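FAD linked oxidase-like protein (Myceliophthora thermophila, PDB 5L6G) oxidises the C1 hydroxyl of xylooligosaccharides and related sugars to the lactone, using bicovalently bound FAD and reducing molecular oxygen to hydrogen peroxide. Local coordinates at the glycan on Asn192. Residues are numbered along the deposited sequence; one frame, centred on the assembly and turned at random.

The glycan on Asn192. Residues 190, 192, 194, 203, 479-480. With NAG (2-acetamido-2-deoxy-beta-D-glucopyranose), chain B; NAG (2-acetamido-2-deoxy-beta-D-glucopyranose), chain C.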
loop_
_atom_site.group_PDB
_atom_site.type_symbol
_atom_site.label_atom_id
_atom_site.label_comp_id
_atom_site.label_asym_id
_atom_site.label_seq_id
_atom_site.Cartn_x
_atom_site.Cartn_y
_atom_site.Cartn_z
ATOM N N LEU A 190 21.529 6.781 0.029
ATOM C CA LEU A 190 21.110 8.131 0.401
ATOM C C LEU A 190 21.296 9.124 -0.743
ATOM O O LEU A 190 21.925 8.818 -1.745
ATOM C CB LEU A 190 21.892 8.594 1.629
ATOM C CG LEU A 190 21.790 7.691 2.853
ATOM C CD1 LEU A 190 22.639 8.255 3.991
ATOM C CD2 LEU A 190 20.367 7.533 3.307
ATOM N N ASN A 192 23.141 11.592 -1.246
ATOM C CA ASN A 192 24.522 11.856 -1.662
ATOM C C ASN A 192 25.310 10.607 -2.072
ATOM O O ASN A 192 26.539 10.630 -2.117
ATOM C CB ASN A 192 25.279 12.594 -0.555
ATOM C CG ASN A 192 25.367 11.797 0.738
ATOM O OD1 ASN A 192 25.046 10.596 0.805
ATOM N ND2 ASN A 192 25.809 12.482 1.795
ATOM N N SER A 194 25.790 7.857 -0.458
ATOM C CA SER A 194 26.216 7.005 0.664
ATOM C C SER A 194 25.323 5.788 0.825
ATOM O O SER A 194 24.108 5.845 0.560
ATOM C CB SER A 194 26.225 7.775 1.994
ATOM O OG SER A 194 27.288 8.705 2.059
ATOM N N ASN A 203 21.302 2.881 12.505
ATOM C CA ASN A 203 20.577 4.014 11.930
ATOM C C ASN A 203 19.111 3.939 12.316
ATOM O O ASN A 203 18.250 3.928 11.445
ATOM C CB ASN A 203 20.764 4.047 10.425
ATOM C CG ASN A 203 22.199 4.325 10.031
ATOM O OD1 ASN A 203 22.699 5.425 10.259
ATOM N ND2 ASN A 203 22.875 3.332 9.452
ATOM N N GLN A 479 17.843 15.940 7.756
ATOM C CA GLN A 479 19.126 15.310 8.038
ATOM C C GLN A 479 19.622 14.440 6.908
ATOM O O GLN A 479 20.826 14.393 6.669
ATOM C CB GLN A 479 19.073 14.468 9.306
ATOM C CG GLN A 479 18.999 15.266 10.596
ATOM C CD GLN A 479 18.634 14.378 11.774
ATOM O OE1 GLN A 479 17.975 13.369 11.612
ATOM N NE2 GLN A 479 19.073 14.753 12.961
ATOM N N LEU A 480 18.710 13.733 6.237
ATOM C CA LEU A 480 19.098 12.744 5.238
ATOM C C LEU A 480 18.950 13.216 3.798
ATOM O O LEU A 480 19.694 12.761 2.934
ATOM C CB LEU A 480 18.334 11.432 5.439
ATOM C CG LEU A 480 18.624 10.680 6.748
ATOM C CD1 LEU A 480 17.845 9.371 6.791
ATOM C CD2 LEU A 480 20.100 10.392 6.928
HETATM C C1 NAG B . 25.947 11.856 3.085
HETATM C C2 NAG B . 27.127 12.576 3.743
HETATM C C3 NAG B . 27.372 12.116 5.163
HETATM C C4 NAG B . 26.064 12.121 5.925
HETATM C C5 NAG B . 24.937 11.433 5.155
HETATM C C6 NAG B . 23.608 11.607 5.891
HETATM C C7 NAG B . 28.900 13.468 2.364
HETATM C C8 NAG B . 30.202 13.254 1.638
HETATM N N2 NAG B . 28.365 12.434 3.006
HETATM O O3 NAG B . 28.355 12.930 5.784
HETATM O O4 NAG B . 26.295 11.399 7.113
HETATM O O5 NAG B . 24.806 12.028 3.881
HETATM O O6 NAG B . 23.170 12.938 5.719
HETATM O O7 NAG B . 28.358 14.573 2.346
HETATM C C1 NAG C . 26.054 12.234 8.248
HETATM C C2 NAG C . 25.882 11.330 9.451
HETATM C C3 NAG C . 25.603 12.176 10.682
HETATM C C4 NAG C . 26.675 13.256 10.821
HETATM C C5 NAG C . 26.782 14.060 9.525
HETATM C C6 NAG C . 27.841 15.159 9.601
HETATM C C7 NAG C . 24.934 9.132 8.896
HETATM C C8 NAG C . 23.668 8.354 8.659
HETATM N N2 NAG C . 24.781 10.418 9.199
HETATM O O3 NAG C . 25.569 11.311 11.796
HETATM O O4 NAG C . 26.355 14.102 11.902
HETATM O O5 NAG C . 27.095 13.163 8.472
HETATM O O6 NAG C . 29.118 14.577 9.789
HETATM O O7 NAG C . 26.023 8.569 8.799
HETATM O O HOH W 1 22.296 12.443 1.910
HETATM O O HOH W 2 25.786 15.436 1.564
HETATM O O HOH W 3 22.917 15.040 4.417
#
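Asn192 carries an N-linked chitobiose core, two N-acetylglucosamines, and with Ser194 two positions on it forms an N-X-S glycosylation sequon. The covalent link runs from the amide nitrogen ND2 of Asn192 to the anomeric C1 of NAG (chain B), 1.4 Å; an asparagine suits the place because its side-chain amide is the group that receives the sugar. Its CG takes the crowded position between the backbone N and the carbonyl carbon (chi1 61°), leaving OD1 turned towards the backbone N of Ser194 and ND2 towards the sugar.

A main-chain hydrogen bond probably steadies that amide: the backbone N of Ser194 donates to OD1 of Asn192 at 3.1 Å, fairly straight (160° at H) but from above the carbonyl plane. The sequon needs a hydroxyl residue here for glycosylation, and OG of Ser194, 3.6 Å from C1 of NAG (chain B), adds at most a weak bond to OD1.

Across the contact, the primary hydroxyl O6 of NAG (chain B) donates to the backbone O of Gln479, near the end of helix 470-480, at 2.9 Å and in the carbonyl plane. A main-chain acceptor leaves the glutamine side chain little part.

Apolar packing backs this grip. Methyl CD2 of Leu480 lies 3.9 Å from the exocyclic C6 of NAG (chain B), and CD1 of Leu190 also meets that carbon; branched, uncharged leucines suit a sugar's C-H surface. The second sugar is less buried, with 55 Å² hidden by protein against 127 Å² for the first; its acetyl methyl C8 rests near OD1 of Asn203.

Between the sugars, O3 of NAG (chain B) donates to the ring O5 of NAG (chain C), 3.0 Å, which probably limits rotation about the glycosidic link. Water adds further bridges: water 1 joins Leu480 O to the first sugar's ring oxygen, and water 2, bound to Asn192 ND2, lies 2.8 Å from the acetyl oxygen O7 of NAG (chain B).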